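PDB 3OBY: protein pelota homolog from Archaeoglobus fulgidus, which probably recognises stalled ribosomes and cleaves the mRNA on them with a metal-dependent endoribonuclease activity, aiding ribosome release and decay of damaged mRNA. Local coordinates for residues H27-I32 / V70-F75; V38-K43 / V101-S106; L79-K84 / L97-G102. One frame throughout, in Å; residues are numbered along the deposited sequence.

Contact 1 of 3, residues H27-I32 / V70-F75; sequences HLRFII and VEFHRF
Arg29 leaves helix 22-31 with CG anti to the backbone N (chi1 -179°) and then bends at chi2 (-81°), so its methylenes run across the Phe72 ring and its guanidinium reaches back to the strand. Phe72 meets it with CG beside its own backbone N (chi1 -67°), which swings the ring to the helix. CG of Arg29 sits over one face of that ring, 3.7 Å from its centroid, a CH-pi contact; CB lies over the CZ-CE1 side and CD over CE2. CD also lies over the centre of the Phe30 ring, so the methylenes run between two phenylalanines. Beyond the Phe72 ring the guanidinium turns nearly perpendicular to it, presenting its edge to CE2, while the Val70 carbonyl lies over one guanidinium face. Arg29 NH2 is 3.1 Å from Val70 O, but the angle is too poor for a hydrogen bond. On the edge of the Phe72 ring, CE2 lies 4.3 Å from CE2 of Phe30, and Trp26 joins both phenylalanines. Val70 puts CG1 against the Arg29 backbone O and guanidinium, and CG2 against CG2 of Ile32 at 4.0 Å, where the chain leaves the helix. Helix 27-31 runs nearly antiparallel to strand 70-72, their axes 8.4 Å apart. Such a helix on an antiparallel sheet belongs to the RNA-binding Sm fold of this N-terminal domain.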
loop_
_atom_site.group_PDB
_atom_site.type_symbol
_atom_site.label_atom_id
_atom_site.label_comp_id
_atom_site.label_asym_id
_atom_site.label_seq_id
_atom_site.Cartn_x
_atom_site.Cartn_y
_atom_site.Cartn_z
ATOM N N HIS A 27 7.669 2.152 -9.608
ATOM C CA HIS A 27 8.737 1.172 -9.802
ATOM C C HIS A 27 8.458 0.222 -10.957
ATOM O O HIS A 27 9.356 -0.095 -11.738
ATOM C CB HIS A 27 8.983 0.373 -8.520
ATOM C CG HIS A 27 9.642 1.165 -7.428
ATOM N ND1 HIS A 27 10.831 1.840 -7.612
ATOM C CD2 HIS A 27 9.282 1.384 -6.142
ATOM C CE1 HIS A 27 11.172 2.440 -6.487
ATOM N NE2 HIS A 27 10.250 2.180 -5.579
ATOM N N LEU A 28 7.210 -0.226 -11.065
ATOM C CA LEU A 28 6.808 -1.139 -12.132
ATOM C C LEU A 28 7.096 -0.551 -13.509
ATOM O O LEU A 28 7.456 -1.275 -14.438
ATOM C CB LEU A 28 5.317 -1.459 -12.019
ATOM C CG LEU A 28 4.842 -2.326 -10.849
ATOM C CD1 LEU A 28 3.329 -2.265 -10.744
ATOM C CD2 LEU A 28 5.309 -3.764 -11.048
ATOM N N ARG A 29 6.932 0.767 -13.630
ATOM C CA ARG A 29 7.178 1.482 -14.880
ATOM C C ARG A 29 8.618 1.311 -15.368
ATOM O O ARG A 29 8.879 1.330 -16.567
ATOM C CB ARG A 29 6.857 2.969 -14.699
ATOM C CG ARG A 29 7.056 3.830 -15.941
ATOM C CD ARG A 29 8.504 4.212 -16.134
ATOM N NE ARG A 29 8.726 4.963 -17.371
ATOM C CZ ARG A 29 9.118 4.440 -18.534
ATOM N NH1 ARG A 29 9.339 3.141 -18.649
ATOM N NH2 ARG A 29 9.314 5.231 -19.583
ATOM N N PHE A 30 9.555 1.141 -14.443
ATOM C CA PHE A 30 10.944 0.962 -14.833
ATOM C C PHE A 30 11.336 -0.507 -14.776
ATOM O O PHE A 30 12.376 -0.905 -15.304
ATOM C CB PHE A 30 11.845 1.834 -13.957
ATOM C CG PHE A 30 11.652 3.305 -14.186
ATOM C CD1 PHE A 30 12.083 3.893 -15.374
ATOM C CD2 PHE A 30 10.956 4.087 -13.261
ATOM C CE1 PHE A 30 11.822 5.243 -15.640
ATOM C CE2 PHE A 30 10.691 5.436 -13.516
ATOM C CZ PHE A 30 11.120 6.013 -14.711
ATOM N N ILE A 31 10.489 -1.316 -14.146
ATOM C CA ILE A 31 10.729 -2.757 -14.065
ATOM C C ILE A 31 10.293 -3.361 -15.404
ATOM O O ILE A 31 11.038 -4.112 -16.030
ATOM C CB ILE A 31 9.914 -3.411 -12.917
ATOM C CG1 ILE A 31 10.478 -3.000 -11.555
ATOM C CG2 ILE A 31 9.938 -4.913 -13.058
ATOM C CD1 ILE A 31 11.954 -3.279 -11.395
ATOM N N ILE A 32 9.082 -3.020 -15.838
ATOM C CA ILE A 32 8.562 -3.505 -17.116
ATOM C C ILE A 32 9.376 -2.854 -18.232
ATOM O O ILE A 32 9.548 -1.638 -18.256
ATOM C CB ILE A 32 7.104 -3.105 -17.306
ATOM C CG1 ILE A 32 6.242 -3.767 -16.240
ATOM C CG2 ILE A 32 6.643 -3.489 -18.698
ATOM C CD1 ILE A 32 4.863 -3.158 -16.134
ATOM N N VAL A 70 6.363 1.850 -22.805
ATOM C CA VAL A 70 5.918 1.949 -21.418
ATOM C C VAL A 70 5.990 3.420 -21.047
ATOM O O VAL A 70 7.020 4.065 -21.257
ATOM C CB VAL A 70 6.846 1.172 -20.469
ATOM C CG1 VAL A 70 6.284 1.192 -19.064
ATOM C CG2 VAL A 70 7.022 -0.245 -20.955
ATOM N N GLU A 71 4.912 3.960 -20.494
ATOM C CA GLU A 71 4.920 5.369 -20.151
ATOM C C GLU A 71 3.808 5.740 -19.195
ATOM O O GLU A 71 2.757 5.101 -19.182
ATOM C CB GLU A 71 4.784 6.196 -21.427
ATOM C CG GLU A 71 3.394 6.126 -22.052
ATOM C CD GLU A 71 3.388 6.512 -23.516
ATOM O OE1 GLU A 71 4.171 7.407 -23.905
ATOM O OE2 GLU A 71 2.588 5.924 -24.273
ATOM N N PHE A 72 4.050 6.780 -18.399
ATOM C CA PHE A 72 3.071 7.276 -17.440
ATOM C C PHE A 72 2.040 8.106 -18.184
ATOM O O PHE A 72 2.355 8.740 -19.184
ATOM C CB PHE A 72 3.723 8.199 -16.413
ATOM C CG PHE A 72 4.676 7.524 -15.487
ATOM C CD1 PHE A 72 4.219 6.635 -14.519
ATOM C CD2 PHE A 72 6.037 7.803 -15.559
ATOM C CE1 PHE A 72 5.108 6.037 -13.632
ATOM C CE2 PHE A 72 6.932 7.210 -14.677
ATOM C CZ PHE A 72 6.466 6.326 -13.714
ATOM N N HIS A 73 0.808 8.094 -17.690
ATOM C CA HIS A 73 -0.252 8.907 -18.267
ATOM C C HIS A 73 0.079 10.339 -17.867
ATOM O O HIS A 73 0.893 10.560 -16.968
ATOM C CB HIS A 73 -1.610 8.509 -17.692
ATOM C CG HIS A 73 -2.307 7.443 -18.483
ATOM N ND1 HIS A 73 -1.673 6.295 -18.906
ATOM C CD2 HIS A 73 -3.583 7.355 -18.928
ATOM C CE1 HIS A 73 -2.528 5.545 -19.577
ATOM N NE2 HIS A 73 -3.693 6.164 -19.605
ATOM N N ARG A 74 -0.537 11.313 -18.523
ATOM C CA ARG A 74 -0.257 12.705 -18.199
ATOM C C ARG A 74 -1.260 13.339 -17.256
ATOM O O ARG A 74 -0.936 14.292 -16.540
ATOM C CB ARG A 74 -0.190 13.552 -19.466
ATOM C CG ARG A 74 1.115 13.450 -20.206
ATOM C CD ARG A 74 1.346 14.730 -20.997
ATOM N NE ARG A 74 0.498 14.842 -22.180
ATOM C CZ ARG A 74 0.067 15.995 -22.683
ATOM N NH1 ARG A 74 0.396 17.142 -22.099
ATOM N NH2 ARG A 74 -0.679 15.999 -23.781
ATOM N N PHE A 75 -2.470 12.801 -17.229
ATOM C CA PHE A 75 -3.508 13.389 -16.403
ATOM C C PHE A 75 -4.134 12.433 -15.402
ATOM O O PHE A 75 -5.308 12.555 -15.053
ATOM C CB PHE A 75 -4.564 13.988 -17.337
ATOM C CG PHE A 75 -3.976 14.896 -18.380
ATOM C CD1 PHE A 75 -3.488 16.147 -18.027
ATOM C CD2 PHE A 75 -3.821 14.464 -19.695
ATOM C CE1 PHE A 75 -2.847 16.949 -18.967
ATOM C CE2 PHE A 75 -3.183 15.261 -20.640
ATOM C CZ PHE A 75 -2.693 16.506 -20.273
#

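Contact 2 of 3, residues V38-K43 / V101-S106; sequences VFATTK and VGKELS
Two carbonyls hold NZ of Lys103: Thr41 O at 3.0 Å, met nearly along its C=O axis, and more weakly Asn98 O. The lysine reaches them because its chain is extended throughout, CG anti to the backbone N (chi1 -180°), so that the ammonium reaches across where the two chains diverge beyond strand 37-40. CE rides along with it, 3.3 Å from Thr41 O. An alanine here has no ammonium to offer Thr41 O, and the tie between the strand end and the 101-104 loop would probably loosen. A water links the same diverging chains, accepting from Thr41 N and donating to Glu104 O at 2.6 Å. Further in, the two chains become neighbouring antiparallel strands of the Sm-fold sheet, with Phe39 and Ser106 as a hydrogen-bonded pair: Phe39 N gives to Ser106 O at 2.8 Å, and Ser106 N to Phe39 O at 2.9 Å, both in the carbonyl plane. On one face Phe39 CB meets Ser106 CB at 3.9 Å. Here the serine hydroxyl turns to Glu14. On the other face Leu105, its CG in the crowded position between N and the carbonyl carbon, brings CD1 obliquely to CG1 of Val38, 4.1 Å away. Its CB lies beside that of Ala40, and strand 94-99 closes over these apolar groups through Leu97 and Ile99.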
loop_
_atom_site.group_PDB
_atom_site.type_symbol
_atom_site.label_atom_id
_atom_site.label_comp_id
_atom_site.label_asym_id
_atom_site.label_seq_id
_atom_site.Cartn_x
_atom_site.Cartn_y
_atom_site.Cartn_z
ATOM N N VAL A 38 3.571 -8.748 -20.891
ATOM C CA VAL A 38 2.678 -8.385 -19.800
ATOM C C VAL A 38 1.247 -8.874 -20.025
ATOM O O VAL A 38 0.671 -8.669 -21.096
ATOM C CB VAL A 38 2.648 -6.843 -19.620
ATOM C CG1 VAL A 38 1.718 -6.456 -18.487
ATOM C CG2 VAL A 38 4.061 -6.330 -19.370
ATOM N N PHE A 39 0.687 -9.519 -19.004
ATOM C CA PHE A 39 -0.686 -10.019 -19.049
ATOM C C PHE A 39 -1.537 -9.234 -18.062
ATOM O O PHE A 39 -1.140 -9.030 -16.919
ATOM C CB PHE A 39 -0.738 -11.497 -18.661
ATOM C CG PHE A 39 -0.516 -12.437 -19.802
ATOM C CD1 PHE A 39 -1.594 -12.921 -20.539
ATOM C CD2 PHE A 39 0.773 -12.852 -20.135
ATOM C CE1 PHE A 39 -1.393 -13.808 -21.591
ATOM C CE2 PHE A 39 0.990 -13.740 -21.188
ATOM C CZ PHE A 39 -0.098 -14.220 -21.918
ATOM N N ALA A 40 -2.709 -8.802 -18.508
ATOM C CA ALA A 40 -3.627 -8.045 -17.662
ATOM C C ALA A 40 -5.004 -8.117 -18.285
ATOM O O ALA A 40 -5.122 -8.347 -19.488
ATOM C CB ALA A 40 -3.183 -6.590 -17.573
ATOM N N THR A 41 -6.047 -7.937 -17.480
ATOM C CA THR A 41 -7.403 -7.958 -18.027
ATOM C C THR A 41 -7.708 -6.569 -18.602
ATOM O O THR A 41 -7.345 -5.531 -18.027
ATOM C CB THR A 41 -8.440 -8.355 -16.966
ATOM O OG1 THR A 41 -8.605 -7.303 -16.016
ATOM C CG2 THR A 41 -7.956 -9.573 -16.237
ATOM N N THR A 42 -8.388 -6.553 -19.741
ATOM C CA THR A 42 -8.659 -5.285 -20.407
ATOM C C THR A 42 -9.940 -5.278 -21.174
ATOM O O THR A 42 -10.758 -6.240 -21.005
ATOM C CB THR A 42 -7.508 -4.995 -21.432
ATOM O OG1 THR A 42 -7.606 -3.653 -21.899
ATOM C CG2 THR A 42 -7.589 -5.899 -22.636
ATOM N N LYS A 43 -10.260 -4.228 -21.917
ATOM C CA LYS A 43 -11.307 -4.746 -22.702
ATOM C C LYS A 43 -11.356 -4.476 -24.196
ATOM O O LYS A 43 -10.377 -4.010 -24.798
ATOM C CB LYS A 43 -12.769 -4.850 -22.023
ATOM C CG LYS A 43 -13.086 -4.364 -20.726
ATOM C CD LYS A 43 -12.437 -3.047 -20.476
ATOM C CE LYS A 43 -11.910 -2.959 -19.049
ATOM N NZ LYS A 43 -10.439 -2.699 -18.965
ATOM N N VAL A 101 -3.135 1.403 -9.488
ATOM C CA VAL A 101 -2.988 0.752 -8.185
ATOM C C VAL A 101 -4.138 -0.215 -7.976
ATOM O O VAL A 101 -5.256 0.041 -8.415
ATOM C CB VAL A 101 -3.009 1.763 -7.002
ATOM C CG1 VAL A 101 -1.812 2.674 -7.065
ATOM C CG2 VAL A 101 -4.280 2.577 -7.038
ATOM N N GLY A 102 -3.861 -1.328 -7.307
ATOM C CA GLY A 102 -4.899 -2.314 -7.048
ATOM C C GLY A 102 -5.202 -3.278 -8.180
ATOM O O GLY A 102 -5.952 -4.234 -7.992
ATOM N N LYS A 103 -4.633 -3.041 -9.358
ATOM C CA LYS A 103 -4.879 -3.924 -10.489
ATOM C C LYS A 103 -3.792 -4.967 -10.640
ATOM O O LYS A 103 -2.604 -4.672 -10.511
ATOM C CB LYS A 103 -4.984 -3.138 -11.790
ATOM C CG LYS A 103 -5.247 -4.025 -12.997
ATOM C CD LYS A 103 -5.392 -3.199 -14.257
ATOM C CE LYS A 103 -6.028 -3.993 -15.378
ATOM N NZ LYS A 103 -6.357 -3.092 -16.518
ATOM N N GLU A 104 -4.209 -6.189 -10.938
ATOM C CA GLU A 104 -3.272 -7.278 -11.104
ATOM C C GLU A 104 -2.684 -7.314 -12.506
ATOM O O GLU A 104 -3.327 -6.936 -13.479
ATOM C CB GLU A 104 -3.967 -8.605 -10.818
ATOM C CG GLU A 104 -3.022 -9.791 -10.766
ATOM C CD GLU A 104 -3.756 -11.108 -10.809
ATOM O OE1 GLU A 104 -4.259 -11.461 -11.894
ATOM O OE2 GLU A 104 -3.836 -11.786 -9.762
ATOM N N LEU A 105 -1.443 -7.769 -12.598
ATOM C CA LEU A 105 -0.765 -7.903 -13.869
ATOM C C LEU A 105 0.362 -8.920 -13.709
ATOM O O LEU A 105 0.869 -9.130 -12.605
ATOM C CB LEU A 105 -0.186 -6.570 -14.339
ATOM C CG LEU A 105 1.019 -6.019 -13.584
ATOM C CD1 LEU A 105 1.905 -5.257 -14.550
ATOM C CD2 LEU A 105 0.548 -5.145 -12.439
ATOM N N SER A 106 0.733 -9.552 -14.820
ATOM C CA SER A 106 1.794 -10.542 -14.848
ATOM C C SER A 106 2.890 -10.075 -15.790
ATOM O O SER A 106 2.627 -9.697 -16.934
ATOM C CB SER A 106 1.258 -11.892 -15.334
ATOM O OG SER A 106 0.408 -12.484 -14.373
HETATM O O HOH W 1 -5.590 -7.574 -14.536
#

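Contact 3 of 3, residues L79-K84 / L97-G102; sequences LRVSGK and LNITVG
Strands 79-87 and 94-99 form a beta hairpin at one margin of the antiparallel Sm-fold sheet, and the contact lies on the half of the hairpin remote from its turn. Leu79 and Ile99, and Val81 and Leu97, are hydrogen-bonded pairs, with Arg80 and Asn98 a non-hydrogen-bonded pair between them. Leu79 N gives a nearly straight bond (175°) to Ile99 O at 2.8 Å, Ile99 N returns one to Leu79 O, and the reciprocal Val81-Leu97 bonds run nearly along the C=O axes. The apolar face carries the relief. In each outer pair the CB atoms stand abreast: Leu79 CB is 4.0 Å from Ile99 CB. Val81 CB is 4.4 Å from Leu97 CB. Each CB also leans on its partner's carbonyl oxygen, as Val81 CB does on Leu97 O at 3.6 Å. The branches then diverge. Leu79 has CG anti to the backbone N and reaches Arg29 of helix 22-31, whereas Ile99 has CG1 beside its backbone N and packs toward Leu25 of that helix. Ile99 CG1 lies against Leu79 O and receives CG2 of Val81 on the diagonal at 4.3 Å, so the valine branch helps fill the dip between the two pairs. Val81 and Leu97 both continue onto Ile65 of strand 63-72, making this face part of the domain core. On the reverse face Arg80 and Asn98 run alongside each other in the same direction, with amide and guanidinium planes 78° apart. The bent Arg80 chain (chi3 -59°) carries NH1 to a salt bridge with Glu71. Its CB and CG make a low bump beside Asn98, whose OD1 rests against it, 3.7 Å from both CB and CG of Arg80.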
loop_
_atom_site.group_PDB
_atom_site.type_symbol
_atom_site.label_atom_id
_atom_site.label_comp_id
_atom_site.label_asym_id
_atom_site.label_seq_id
_atom_site.Cartn_x
_atom_site.Cartn_y
_atom_site.Cartn_z
ATOM N N LEU A 79 -0.204 3.741 -15.585
ATOM C CA LEU A 79 0.938 3.344 -16.396
ATOM C C LEU A 79 0.422 2.751 -17.696
ATOM O O LEU A 79 -0.325 1.773 -17.676
ATOM C CB LEU A 79 1.763 2.312 -15.622
ATOM C CG LEU A 79 3.082 1.810 -16.197
ATOM C CD1 LEU A 79 3.960 2.976 -16.600
ATOM C CD2 LEU A 79 3.772 0.959 -15.147
ATOM N N ARG A 80 0.792 3.346 -18.827
ATOM C CA ARG A 80 0.335 2.834 -20.118
ATOM C C ARG A 80 1.345 1.883 -20.738
ATOM O O ARG A 80 2.456 2.285 -21.090
ATOM C CB ARG A 80 0.061 3.969 -21.100
ATOM C CG ARG A 80 -0.455 3.472 -22.449
ATOM C CD ARG A 80 -0.591 4.582 -23.477
ATOM N NE ARG A 80 -1.496 5.631 -23.022
ATOM C CZ ARG A 80 -1.115 6.871 -22.736
ATOM N NH1 ARG A 80 0.160 7.216 -22.861
ATOM N NH2 ARG A 80 -2.007 7.763 -22.321
ATOM N N VAL A 81 0.956 0.616 -20.856
ATOM C CA VAL A 81 1.816 -0.402 -21.446
ATOM C C VAL A 81 1.195 -0.864 -22.761
ATOM O O VAL A 81 0.071 -1.373 -22.789
ATOM C CB VAL A 81 1.975 -1.613 -20.516
ATOM C CG1 VAL A 81 2.863 -2.655 -21.169
ATOM C CG2 VAL A 81 2.564 -1.176 -19.195
ATOM N N SER A 82 1.929 -0.682 -23.852
ATOM C CA SER A 82 1.422 -1.074 -25.152
ATOM C C SER A 82 2.397 -1.951 -25.925
ATOM O O SER A 82 3.615 -1.866 -25.748
ATOM C CB SER A 82 1.068 0.173 -25.966
ATOM O OG SER A 82 2.181 1.029 -26.114
ATOM N N GLY A 83 1.844 -2.803 -26.783
ATOM C CA GLY A 83 2.665 -3.688 -27.586
ATOM C C GLY A 83 1.843 -4.564 -28.512
ATOM O O GLY A 83 0.627 -4.395 -28.641
ATOM N N LYS A 84 2.518 -5.508 -29.157
ATOM C CA LYS A 84 1.886 -6.441 -30.086
ATOM C C LYS A 84 1.291 -7.622 -29.329
ATOM O O LYS A 84 2.020 -8.361 -28.661
ATOM C CB LYS A 84 2.924 -6.943 -31.096
ATOM C CG LYS A 84 2.369 -7.846 -32.178
ATOM C CD LYS A 84 3.426 -8.200 -33.228
ATOM C CE LYS A 84 4.417 -9.257 -32.738
ATOM N NZ LYS A 84 5.238 -8.808 -31.581
ATOM N N LEU A 97 -2.375 -1.952 -22.313
ATOM C CA LEU A 97 -2.791 -2.328 -20.972
ATOM C C LEU A 97 -2.532 -1.106 -20.082
ATOM O O LEU A 97 -1.435 -0.547 -20.091
ATOM C CB LEU A 97 -1.972 -3.540 -20.483
ATOM C CG LEU A 97 -1.911 -4.826 -21.330
ATOM C CD1 LEU A 97 -0.795 -5.733 -20.826
ATOM C CD2 LEU A 97 -3.237 -5.553 -21.274
ATOM N N ASN A 98 -3.545 -0.668 -19.341
ATOM C CA ASN A 98 -3.384 0.482 -18.449
ATOM C C ASN A 98 -3.325 0.015 -16.998
ATOM O O ASN A 98 -4.330 -0.412 -16.430
ATOM C CB ASN A 98 -4.535 1.491 -18.621
ATOM C CG ASN A 98 -4.414 2.317 -19.895
ATOM O OD1 ASN A 98 -3.360 2.877 -20.189
ATOM N ND2 ASN A 98 -5.504 2.407 -20.646
ATOM N N ILE A 99 -2.146 0.106 -16.395
ATOM C CA ILE A 99 -1.973 -0.318 -15.010
ATOM C C ILE A 99 -2.234 0.780 -13.990
ATOM O O ILE A 99 -1.690 1.880 -14.093
ATOM C CB ILE A 99 -0.547 -0.839 -14.759
ATOM C CG1 ILE A 99 -0.136 -1.782 -15.889
ATOM C CG2 ILE A 99 -0.486 -1.540 -13.412
ATOM C CD1 ILE A 99 -1.161 -2.864 -16.183
ATOM N N THR A 100 -3.079 0.481 -13.009
ATOM C CA THR A 100 -3.369 1.428 -11.931
ATOM C C THR A 100 -3.201 0.680 -10.600
ATOM O O THR A 100 -3.122 -0.544 -10.586
ATOM C CB THR A 100 -4.809 1.991 -12.016
ATOM O OG1 THR A 100 -5.753 0.924 -11.911
ATOM C CG2 THR A 100 -5.023 2.714 -13.315
ATOM N N VAL A 101 -3.135 1.403 -9.488
ATOM C CA VAL A 101 -2.988 0.752 -8.185
ATOM C C VAL A 101 -4.138 -0.215 -7.976
ATOM O O VAL A 101 -5.256 0.041 -8.415
ATOM C CB VAL A 101 -3.009 1.763 -7.002
ATOM C CG1 VAL A 101 -1.812 2.674 -7.065
ATOM C CG2 VAL A 101 -4.280 2.577 -7.038
ATOM N N GLY A 102 -3.861 -1.328 -7.307
ATOM C CA GLY A 102 -4.899 -2.314 -7.048
ATOM C C GLY A 102 -5.202 -3.278 -8.180
ATOM O O GLY A 102 -5.952 -4.234 -7.992
#

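The three contacts belong to one sheet and its covering helix, in the domain thought to carry the endoribonuclease activity; none contains an identified catalytic or metal-binding residue. Contacts 2 and 3 have centres about 7 Å apart, share Val101 and Gly102, and meet where Leu105 CD2 lies 3.9 Å from Ile99 CG2. Contacts 1 and 3, centres about 8 Å apart, are tied on one face by the salt bridge of Glu71 OE2 to Arg80 NH1 (3.1 Å) and on the other by Arg29 against Leu79. Contacts 1 and 2 are farther apart, about 14 Å between centres, yet Ile32 spans them, its CG2 3.9 Å from CG2 of Val38.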